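Local atomic coordinates of ulvan Lyase-PL25 (Pseudoalteromonas sp. PLSV, PDB entry 5UAM), a protein that degrades ulvan, the sulfated cell-wall polysaccharide of green seaweeds, as a polysaccharide lyase with a beta-propeller fold. Residues 23-28 with 449-454; 206-211 with 282-287; 404-409 with 440-445. All coordinates share one frame; numbering follows the deposited sequence. Where two conformers were deposited one is given.

Interaction 1: 23-28 with 449-454; sequences DRQVGY and AVTRSL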
loop_
_atom_site.group_PDB
_atom_site.type_symbol
_atom_site.label_atom_id
_atom_site.label_comp_id
_atom_site.label_asym_id
_atom_site.label_seq_id
_atom_site.Cartn_x
_atom_site.Cartn_y
_atom_site.Cartn_z
ATOM N N ASP A 23 28.313 -4.472 -23.367
ATOM C CA ASP A 23 27.080 -4.203 -22.633
ATOM C C ASP A 23 26.222 -5.457 -22.621
ATOM O O ASP A 23 26.403 -6.358 -23.442
ATOM C CB ASP A 23 26.308 -3.053 -23.290
ATOM C CG ASP A 23 25.219 -2.481 -22.396
ATOM O OD1 ASP A 23 25.266 -2.688 -21.167
ATOM O OD2 ASP A 23 24.316 -1.816 -22.943
ATOM N N ARG A 24 25.305 -5.512 -21.666
ATOM C CA ARG A 24 24.302 -6.561 -21.599
ATOM C C ARG A 24 23.078 -6.000 -20.896
ATOM O O ARG A 24 23.154 -5.003 -20.173
ATOM C CB ARG A 24 24.820 -7.816 -20.880
ATOM C CG ARG A 24 25.219 -7.611 -19.434
ATOM C CD ARG A 24 26.020 -8.796 -18.891
ATOM N NE ARG A 24 26.685 -8.454 -17.628
ATOM C CZ ARG A 24 26.121 -8.530 -16.427
ATOM N NH1 ARG A 24 24.873 -8.959 -16.289
ATOM N NH2 ARG A 24 26.812 -8.179 -15.350
ATOM N N GLN A 25 21.945 -6.655 -21.120
ATOM C CA GLN A 25 20.693 -6.282 -20.480
ATOM C C GLN A 25 20.586 -7.011 -19.150
ATOM O O GLN A 25 20.867 -8.217 -19.074
ATOM C CB GLN A 25 19.510 -6.679 -21.361
ATOM C CG GLN A 25 19.361 -5.881 -22.639
ATOM C CD GLN A 25 18.955 -4.430 -22.386
ATOM O OE1 GLN A 25 17.896 -4.118 -21.794
ATOM N NE2 GLN A 25 19.803 -3.528 -22.843
ATOM N N VAL A 26 20.210 -6.280 -18.112
ATOM C CA VAL A 26 19.948 -6.867 -16.806
ATOM C C VAL A 26 18.470 -6.690 -16.472
ATOM O O VAL A 26 17.768 -5.841 -17.028
ATOM C CB VAL A 26 20.869 -6.298 -15.698
ATOM C CG1 VAL A 26 22.321 -6.662 -15.986
ATOM C CG2 VAL A 26 20.720 -4.805 -15.570
ATOM N N GLY A 27 17.991 -7.498 -15.522
ATOM C CA GLY A 27 16.571 -7.483 -15.193
ATOM C C GLY A 27 16.125 -6.352 -14.292
ATOM O O GLY A 27 14.918 -6.088 -14.178
ATOM N N TYR A 28 17.065 -5.684 -13.629
ATOM C CA TYR A 28 16.776 -4.649 -12.663
ATOM C C TYR A 28 17.104 -3.282 -13.256
ATOM O O TYR A 28 18.007 -3.156 -14.089
ATOM C CB TYR A 28 17.542 -4.901 -11.354
ATOM C CG TYR A 28 19.024 -5.121 -11.539
ATOM C CD1 TYR A 28 19.525 -6.360 -11.873
ATOM C CD2 TYR A 28 19.925 -4.083 -11.358
ATOM C CE1 TYR A 28 20.894 -6.558 -12.046
ATOM C CE2 TYR A 28 21.274 -4.266 -11.518
ATOM C CZ TYR A 28 21.765 -5.510 -11.857
ATOM O OH TYR A 28 23.122 -5.752 -12.040
ATOM N N ALA A 449 10.820 -9.497 -16.332
ATOM C CA ALA A 449 11.275 -8.155 -16.038
ATOM C C ALA A 449 11.466 -7.343 -17.308
ATOM O O ALA A 449 11.829 -7.863 -18.372
ATOM C CB ALA A 449 12.608 -8.227 -15.285
ATOM N N VAL A 450 11.238 -6.038 -17.164
ATOM C CA VAL A 450 11.586 -5.055 -18.186
ATOM C C VAL A 450 13.066 -4.748 -18.005
ATOM O O VAL A 450 13.457 -4.125 -17.017
ATOM C CB VAL A 450 10.754 -3.781 -18.031
ATOM C CG1 VAL A 450 11.159 -2.755 -19.090
ATOM C CG2 VAL A 450 9.275 -4.073 -18.114
ATOM N N THR A 451 13.884 -5.174 -18.954
ATOM C CA THR A 451 15.327 -5.099 -18.773
ATOM C C THR A 451 15.863 -3.689 -19.005
ATOM O O THR A 451 15.205 -2.814 -19.587
ATOM C CB THR A 451 16.055 -6.086 -19.682
ATOM O OG1 THR A 451 15.861 -5.753 -21.062
ATOM C CG2 THR A 451 15.560 -7.530 -19.441
ATOM N N ARG A 452 17.082 -3.484 -18.515
ATOM C CA ARG A 452 17.803 -2.230 -18.683
ATOM C C ARG A 452 19.248 -2.523 -19.079
ATOM O O ARG A 452 19.844 -3.496 -18.614
ATOM C CB ARG A 452 17.809 -1.431 -17.387
ATOM C CG ARG A 452 18.508 -0.083 -17.510
ATOM C CD ARG A 452 18.254 0.832 -16.303
ATOM N NE ARG A 452 18.684 2.195 -16.626
ATOM C CZ ARG A 452 18.468 3.263 -15.857
ATOM N NH1 ARG A 452 17.889 3.131 -14.674
ATOM N NH2 ARG A 452 18.818 4.456 -16.283
ATOM N N SER A 453 19.809 -1.682 -19.940
ATOM C CA SER A 453 21.223 -1.772 -20.271
ATOM C C SER A 453 22.052 -1.560 -19.017
ATOM O O SER A 453 21.871 -0.578 -18.296
ATOM C CB SER A 453 21.563 -0.689 -21.291
ATOM O OG SER A 453 22.935 -0.363 -21.275
ATOM N N LEU A 454 23.017 -2.452 -18.787
ATOM C CA LEU A 454 23.864 -2.311 -17.609
ATOM C C LEU A 454 24.743 -1.065 -17.703
ATOM O O LEU A 454 24.940 -0.367 -16.702
ATOM C CB LEU A 454 24.730 -3.558 -17.442
ATOM C CG LEU A 454 25.610 -3.592 -16.193
ATOM C CD1 LEU A 454 24.797 -3.381 -14.929
ATOM C CD2 LEU A 454 26.367 -4.919 -16.154
HETATM O O HOH W 1 13.236 -3.993 -14.288
#
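Asp23 and Ser453 are brought together by two similar torsions: CG of Asp23 lies anti to its backbone N (chi1 -165°), and OG of Ser453 is also anti (chi1 157°). The hydroxyl then donates to the syn lone pair of Asp23 OD2 at 2.6 Å. The contact is a short two-stranded antiparallel sheet at the surface of the beta-propeller, where the first modelled residues meet the chain just before its last helix, 454-460. Val26 and Arg452 form its hydrogen-bonded pair, Val26 N to Arg452 O and Arg452 N to Val26 O both being 2.9 Å. Leu454 N continues the pairing by donating to Arg24 O.

On the face carrying Gln25 and Ser453, the Gln25 chain bends at chi2 (-69°), crossing Thr451 at about a right angle; its OE1 receives Thr451 OG1 in the carbonyl plane, on a lone pair, at 2.7 Å. Ser453 is the N-cap of helix 454-460: OG accepts from Asp456 N while donating to Asp23 OD2, and Asp23 OD1 takes Val455 N. The carboxylate thus sits where it would probably interact favourably with the helix dipole. Arg452, on the opposite face with Val26, sends its guanidinium beyond this pair to Phe29 O, Gly78 O and a salt bridge with Asp456. Where the strands part, one water donates to both Gly27 O and Val450 O. At the other end Leu454 runs alongside Arg24, its CD2 lying 3.3 Å above one face of the guanidinium, offset toward the rim.

Interaction 2: 206-211 with 282-287; sequences FLKHKR and VLPVTR. With EDO (1,2-ethanediol), chain J.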
loop_
_atom_site.group_PDB
_atom_site.type_symbol
_atom_site.label_atom_id
_atom_site.label_comp_id
_atom_site.label_asym_id
_atom_site.label_seq_id
_atom_site.Cartn_x
_atom_site.Cartn_y
_atom_site.Cartn_z
ATOM N N PHE A 206 -12.308 9.479 8.635
ATOM C CA PHE A 206 -13.251 8.441 8.223
ATOM C C PHE A 206 -13.212 7.179 9.080
ATOM O O PHE A 206 -14.195 6.418 9.073
ATOM C CB PHE A 206 -13.142 8.106 6.719
ATOM C CG PHE A 206 -11.859 7.428 6.322
ATOM C CD1 PHE A 206 -10.744 8.163 5.931
ATOM C CD2 PHE A 206 -11.768 6.049 6.329
ATOM C CE1 PHE A 206 -9.578 7.532 5.570
ATOM C CE2 PHE A 206 -10.610 5.412 5.967
ATOM C CZ PHE A 206 -9.504 6.157 5.589
ATOM N N LEU A 207 -12.166 6.966 9.870
ATOM C CA LEU A 207 -12.139 5.900 10.866
ATOM C C LEU A 207 -11.686 6.499 12.186
ATOM O O LEU A 207 -10.687 7.220 12.232
ATOM C CB LEU A 207 -11.205 4.750 10.497
ATOM C CG LEU A 207 -11.762 3.824 9.410
ATOM C CD1 LEU A 207 -10.641 2.965 8.817
ATOM C CD2 LEU A 207 -12.863 2.941 9.967
ATOM N N LYS A 208 -12.435 6.211 13.241
ATOM C CA LYS A 208 -12.233 6.802 14.561
ATOM C C LYS A 208 -11.348 5.939 15.452
ATOM O O LYS A 208 -11.635 4.757 15.665
ATOM C CB LYS A 208 -13.597 6.903 15.239
ATOM C CG LYS A 208 -13.578 7.446 16.660
ATOM C CD LYS A 208 -13.234 8.926 16.658
ATOM C CE LYS A 208 -13.561 9.523 17.997
ATOM N NZ LYS A 208 -13.269 10.988 18.022
ATOM N N HIS A 209 -10.334 6.555 16.050
ATOM C CA HIS A 209 -9.645 5.970 17.192
ATOM C C HIS A 209 -10.248 6.521 18.477
ATOM O O HIS A 209 -10.681 7.675 18.540
ATOM C CB HIS A 209 -8.137 6.270 17.161
ATOM C CG HIS A 209 -7.755 7.540 17.858
ATOM N ND1 HIS A 209 -7.867 8.786 17.269
ATOM C CD2 HIS A 209 -7.278 7.763 19.107
ATOM C CE1 HIS A 209 -7.470 9.711 18.120
ATOM N NE2 HIS A 209 -7.104 9.118 19.242
ATOM N N LYS A 210 -10.275 5.690 19.516
ATOM C CA LYS A 210 -10.859 6.064 20.800
ATOM C C LYS A 210 -10.616 4.939 21.795
ATOM O O LYS A 210 -10.297 3.814 21.405
ATOM C CB LYS A 210 -12.370 6.334 20.707
ATOM C CG LYS A 210 -13.186 5.158 20.114
ATOM C CD LYS A 210 -14.680 5.455 20.210
ATOM C CE LYS A 210 -15.530 4.445 19.460
ATOM N NZ LYS A 210 -15.406 3.080 20.030
ATOM N N ARG A 211 -10.756 5.261 23.079
ATOM C CA ARG A 211 -10.621 4.245 24.112
ATOM C C ARG A 211 -11.781 3.271 24.018
ATOM O O ARG A 211 -12.933 3.668 23.822
ATOM C CB ARG A 211 -10.665 4.862 25.512
ATOM C CG ARG A 211 -9.615 5.917 25.825
ATOM C CD ARG A 211 -8.231 5.343 26.099
ATOM N NE ARG A 211 -8.243 4.124 26.908
ATOM C CZ ARG A 211 -7.154 3.421 27.208
ATOM N NH1 ARG A 211 -5.955 3.817 26.789
ATOM N NH2 ARG A 211 -7.264 2.316 27.931
ATOM N N VAL A 282 -22.361 7.407 9.066
ATOM C CA VAL A 282 -21.921 8.665 9.655
ATOM C C VAL A 282 -20.418 8.598 9.898
ATOM O O VAL A 282 -19.907 7.595 10.406
ATOM C CB VAL A 282 -22.668 8.934 10.970
ATOM C CG1 VAL A 282 -22.195 10.235 11.595
ATOM C CG2 VAL A 282 -24.171 8.971 10.729
ATOM N N LEU A 283 -19.704 9.668 9.534
ATOM C CA LEU A 283 -18.266 9.688 9.757
ATOM C C LEU A 283 -17.936 10.418 11.049
ATOM O O LEU A 283 -18.642 11.346 11.447
ATOM C CB LEU A 283 -17.534 10.436 8.640
ATOM C CG LEU A 283 -17.487 9.851 7.243
ATOM C CD1 LEU A 283 -16.341 10.482 6.476
ATOM C CD2 LEU A 283 -17.310 8.371 7.281
ATOM N N PRO A 284 -16.839 10.034 11.706
ATOM C CA PRO A 284 -15.969 8.914 11.366
ATOM C C PRO A 284 -16.584 7.602 11.810
ATOM O O PRO A 284 -17.327 7.582 12.814
ATOM C CB PRO A 284 -14.695 9.214 12.168
ATOM C CG PRO A 284 -15.180 9.937 13.343
ATOM C CD PRO A 284 -16.331 10.791 12.864
ATOM N N VAL A 285 -16.309 6.535 11.062
ATOM C CA VAL A 285 -16.828 5.220 11.399
ATOM C C VAL A 285 -16.118 4.697 12.638
ATOM O O VAL A 285 -14.881 4.701 12.718
ATOM C CB VAL A 285 -16.688 4.274 10.203
ATOM C CG1 VAL A 285 -17.058 2.839 10.606
ATOM C CG2 VAL A 285 -17.541 4.766 9.051
ATOM N N THR A 286 -16.905 4.239 13.607
ATOM C CA THR A 286 -16.390 3.627 14.822
ATOM C C THR A 286 -16.375 2.110 14.688
ATOM O O THR A 286 -17.051 1.526 13.842
ATOM C CB THR A 286 -17.294 3.971 15.993
ATOM O OG1 THR A 286 -18.596 3.449 15.707
ATOM C CG2 THR A 286 -17.372 5.477 16.208
ATOM N N ARG A 287 -15.644 1.470 15.595
ATOM C CA ARG A 287 -15.626 0.012 15.630
ATOM C C ARG A 287 -17.037 -0.551 15.764
ATOM O O ARG A 287 -17.385 -1.535 15.104
ATOM C CB ARG A 287 -14.740 -0.473 16.778
ATOM C CG ARG A 287 -14.555 -2.005 16.801
ATOM C CD ARG A 287 -13.987 -2.472 18.120
ATOM N NE ARG A 287 -15.038 -2.786 19.079
ATOM C CZ ARG A 287 -15.393 -2.033 20.121
ATOM N NH1 ARG A 287 -14.797 -0.868 20.397
ATOM N NH2 ARG A 287 -16.370 -2.457 20.908
HETATM C C1 EDO J . -9.930 12.311 17.367
HETATM O O1 EDO J . -10.503 10.996 17.461
HETATM C C2 EDO J . -10.026 13.009 18.719
HETATM O O2 EDO J . -9.332 12.228 19.699
HETATM O O HOH W 2 -13.722 3.249 16.820
#
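Leu207 and Val285 form a single backbone bridge, a partly buried contact that ties the bulged strand 204-211 of the beta-propeller to the loop leading into helix 287-293. Two bonds make it: Val285 N gives to Phe206 O at 2.9 Å, from well above the carbonyl plane, and Lys208 N gives to Val285 O, also at 2.9 Å. Leu207 and Val285 lie side by side, Leu207 CD2 touching Val285 CB at 4.1 Å, while Leu283 CD1 meets Phe206 CB at 4.0 Å.

Beyond the bridge, Lys208 runs alongside the ring of Pro284, a residue preceded by a cis peptide bond. CG of Lys208 is anti to the backbone N (chi1 178°), and the bend at chi2 (70°) sets CD 4.0 Å from Pro284 CG. Its NZ donates to O1 of an ethanediol at 2.8 Å, a molecule probably from the crystallisation liquor. An alanine in place of Lys208 would probably leave Pro284 CG without its CD neighbour and the ethanediol without this ammonium donor. Lys210 CE packs on Thr286 CG2, and Lys210 NZ comes within 4.0 Å of Arg287 NH1; both cations have salt bridges to Asp219, which probably offsets their repulsion, and Lys210 also reaches Glu288.

A water joins Lys208 O to Arg287 N. Thr286 OG1 caps helix 287-293 through Val289 N. Phe206 and Leu207 both face Trp188 of strand 188-193 as a classic beta bulge, and Leu207 and Val285 share Tyr237 and Met264 of strands 232-243 and 258-267.

Interaction 3: 404-409 with 440-445; sequences TVLRKD and KMYLVG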
loop_
_atom_site.group_PDB
_atom_site.type_symbol
_atom_site.label_atom_id
_atom_site.label_comp_id
_atom_site.label_asym_id
_atom_site.label_seq_id
_atom_site.Cartn_x
_atom_site.Cartn_y
_atom_site.Cartn_z
ATOM N N THR A 404 5.648 -18.134 -13.431
ATOM C CA THR A 404 6.547 -17.409 -12.545
ATOM C C THR A 404 7.190 -16.264 -13.322
ATOM O O THR A 404 7.750 -16.472 -14.397
ATOM C CB THR A 404 7.625 -18.345 -11.987
ATOM O OG1 THR A 404 7.017 -19.319 -11.119
ATOM C CG2 THR A 404 8.670 -17.567 -11.194
ATOM N N VAL A 405 7.112 -15.055 -12.761
ATOM C CA VAL A 405 7.605 -13.852 -13.413
ATOM C C VAL A 405 9.004 -13.489 -12.920
ATOM O O VAL A 405 9.787 -12.866 -13.640
ATOM C CB VAL A 405 6.605 -12.713 -13.128
ATOM C CG1 VAL A 405 7.077 -11.414 -13.689
ATOM C CG2 VAL A 405 5.229 -13.066 -13.695
ATOM N N LEU A 406 9.317 -13.849 -11.681
ATOM C CA LEU A 406 10.637 -13.568 -11.131
ATOM C C LEU A 406 10.909 -14.552 -10.007
ATOM O O LEU A 406 10.017 -14.842 -9.208
ATOM C CB LEU A 406 10.721 -12.121 -10.597
ATOM C CG LEU A 406 12.123 -11.557 -10.435
ATOM C CD1 LEU A 406 12.782 -11.347 -11.768
ATOM C CD2 LEU A 406 12.067 -10.250 -9.664
ATOM N N ARG A 407 12.127 -15.094 -9.971
ATOM C CA ARG A 407 12.497 -16.012 -8.909
ATOM C C ARG A 407 13.965 -15.785 -8.607
ATOM O O ARG A 407 14.774 -15.738 -9.535
ATOM C CB ARG A 407 12.258 -17.460 -9.346
ATOM C CG ARG A 407 12.431 -18.448 -8.220
ATOM C CD ARG A 407 12.054 -19.875 -8.623
ATOM N NE ARG A 407 12.278 -20.777 -7.495
ATOM C CZ ARG A 407 11.380 -21.611 -6.984
ATOM N NH1 ARG A 407 11.726 -22.356 -5.944
ATOM N NH2 ARG A 407 10.161 -21.731 -7.509
ATOM N N LYS A 408 14.294 -15.588 -7.332
ATOM C CA LYS A 408 15.686 -15.334 -6.953
ATOM C C LYS A 408 16.077 -16.176 -5.747
ATOM O O LYS A 408 15.421 -16.141 -4.709
ATOM C CB LYS A 408 15.915 -13.851 -6.660
ATOM C CG LYS A 408 15.604 -12.931 -7.834
ATOM C CD LYS A 408 16.673 -13.029 -8.890
ATOM C CE LYS A 408 16.356 -12.133 -10.057
ATOM N NZ LYS A 408 17.386 -12.265 -11.123
ATOM N N ASP A 409 17.183 -16.888 -5.869
ATOM C CA ASP A 409 17.708 -17.643 -4.746
ATOM C C ASP A 409 18.194 -16.696 -3.654
ATOM O O ASP A 409 18.698 -15.596 -3.924
ATOM C CB ASP A 409 18.896 -18.504 -5.191
ATOM C CG ASP A 409 18.598 -19.338 -6.419
ATOM O OD1 ASP A 409 17.657 -20.157 -6.394
ATOM O OD2 ASP A 409 19.327 -19.210 -7.419
ATOM N N LYS A 440 18.255 -4.590 -5.409
ATOM C CA LYS A 440 17.921 -4.509 -6.823
ATOM C C LYS A 440 16.416 -4.415 -7.020
ATOM O O LYS A 440 15.629 -5.122 -6.370
ATOM C CB LYS A 440 18.492 -5.702 -7.583
ATOM C CG LYS A 440 19.999 -5.676 -7.623
ATOM C CD LYS A 440 20.538 -6.887 -8.384
ATOM C CE LYS A 440 22.053 -6.891 -8.463
ATOM N NZ LYS A 440 22.669 -7.206 -7.149
ATOM N N MET A 441 16.029 -3.492 -7.893
ATOM C CA MET A 441 14.641 -3.124 -8.143
ATOM C C MET A 441 14.250 -3.572 -9.543
ATOM O O MET A 441 14.986 -3.322 -10.514
ATOM C CB MET A 441 14.500 -1.614 -8.044
ATOM C CG MET A 441 14.970 -1.000 -6.742
ATOM S SD MET A 441 14.126 -1.669 -5.292
ATOM C CE MET A 441 12.409 -1.342 -5.728
ATOM N N TYR A 442 13.084 -4.194 -9.654
ATOM C CA TYR A 442 12.623 -4.785 -10.896
ATOM C C TYR A 442 11.220 -4.308 -11.229
ATOM O O TYR A 442 10.362 -4.222 -10.353
ATOM C CB TYR A 442 12.578 -6.304 -10.817
ATOM C CG TYR A 442 13.896 -6.990 -10.483
ATOM C CD1 TYR A 442 14.436 -6.925 -9.208
ATOM C CD2 TYR A 442 14.594 -7.706 -11.449
ATOM C CE1 TYR A 442 15.636 -7.578 -8.899
ATOM C CE2 TYR A 442 15.791 -8.363 -11.145
ATOM C CZ TYR A 442 16.313 -8.275 -9.872
ATOM O OH TYR A 442 17.502 -8.913 -9.583
ATOM N N LEU A 443 10.978 -4.074 -12.510
ATOM C CA LEU A 443 9.636 -3.814 -13.033
ATOM C C LEU A 443 9.239 -5.042 -13.838
ATOM O O LEU A 443 9.929 -5.409 -14.798
ATOM C CB LEU A 443 9.659 -2.567 -13.917
ATOM C CG LEU A 443 8.387 -2.203 -14.686
ATOM C CD1 LEU A 443 7.247 -1.962 -13.712
ATOM C CD2 LEU A 443 8.622 -1.000 -15.585
ATOM N N VAL A 444 8.148 -5.701 -13.451
ATOM C CA VAL A 444 7.768 -6.968 -14.060
ATOM C C VAL A 444 6.396 -6.879 -14.704
ATOM O O VAL A 444 5.528 -6.105 -14.283
ATOM C CB VAL A 444 7.814 -8.175 -13.102
ATOM C CG1 VAL A 444 9.205 -8.336 -12.525
ATOM C CG2 VAL A 444 6.772 -8.049 -11.998
ATOM N N GLY A 445 6.209 -7.713 -15.722
ATOM C CA GLY A 445 4.925 -7.846 -16.393
ATOM C C GLY A 445 4.371 -9.255 -16.409
ATOM O O GLY A 445 4.502 -10.017 -15.439
HETATM O O HOH W 3 19.463 -9.994 -11.253
#
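The Tyr442 ring presents one face to Leu406, whose CD2 stands 3.8 Å above the plane, offset toward the rim, in a CH-pi contact 4.0 Å from the ring centroid and 19° off the normal. At the ring edge, in plane, a water donates to Tyr442 OH at 2.8 Å. Lys408 reaches the same end of the ring obliquely and tip to tip with it, CE 3.5 Å from OH.

These side chains fill the seam between two neighbouring four-stranded sheets, consistent with adjacent blades of the beta-propeller. Strand 400-408 is the last of one sheet. Strand 439-444 belongs to the next, where it pairs with strand 30-33 from the start of the chain, the way many propellers close their ring. The two strands run nearly antiparallel, at 162°, yet their axes approach no closer than 8.4 Å, so they meet mainly through side chains rather than by backbone pairing.

Val405 and Leu406 both face Leu387 in a classic beta bulge, and the side chains of these successive residues both point toward 440-445, where strict alternation would have sent one away. CG of Leu406 lies anti to the backbone N (chi1 -160°), which carries the branch toward the Tyr442 ring, and the leucine crosses Tyr442 at about a right angle. Val405 packs against Val444 and the carbonyl of Gly445; Val405 was modelled in two conformers, so the fine detail of that meeting is doubtful.

The polar end is gathered in one place: the water also accepts from Lys408 NZ at 3.1 Å, and Tyr442 OH is hydrogen-bonded to Glu432 of strand 428-433. The seam is thus apolar at the valines and leucine and turns polar at the phenol tip, where water links ammonium to hydroxyl and the lysine may help offset the charge of Glu432, whose side chain it touches.

How the interactions relate
Interactions 1 and 3 are neighbours, their centres about 12 Å apart: strand 439-444 of interaction 3 leads on to strand 452-453 of interaction 1, and Val450 N lies 2.8 Å from Leu443 O. Interaction 2 lies across the chain's centre from both, about 48 Å from interaction 1 and about 39 Å from interaction 3, centre to centre. Interaction 1 is a surface contact made by main-chain pairing with polar side chains and a helix cap. Interaction 3 is buried and relies on aliphatic and aromatic contact between sheets, with one water bridge. Interaction 2, partly buried, combines backbone bonds with apolar packing and, like interaction 1, leads into a capped helix.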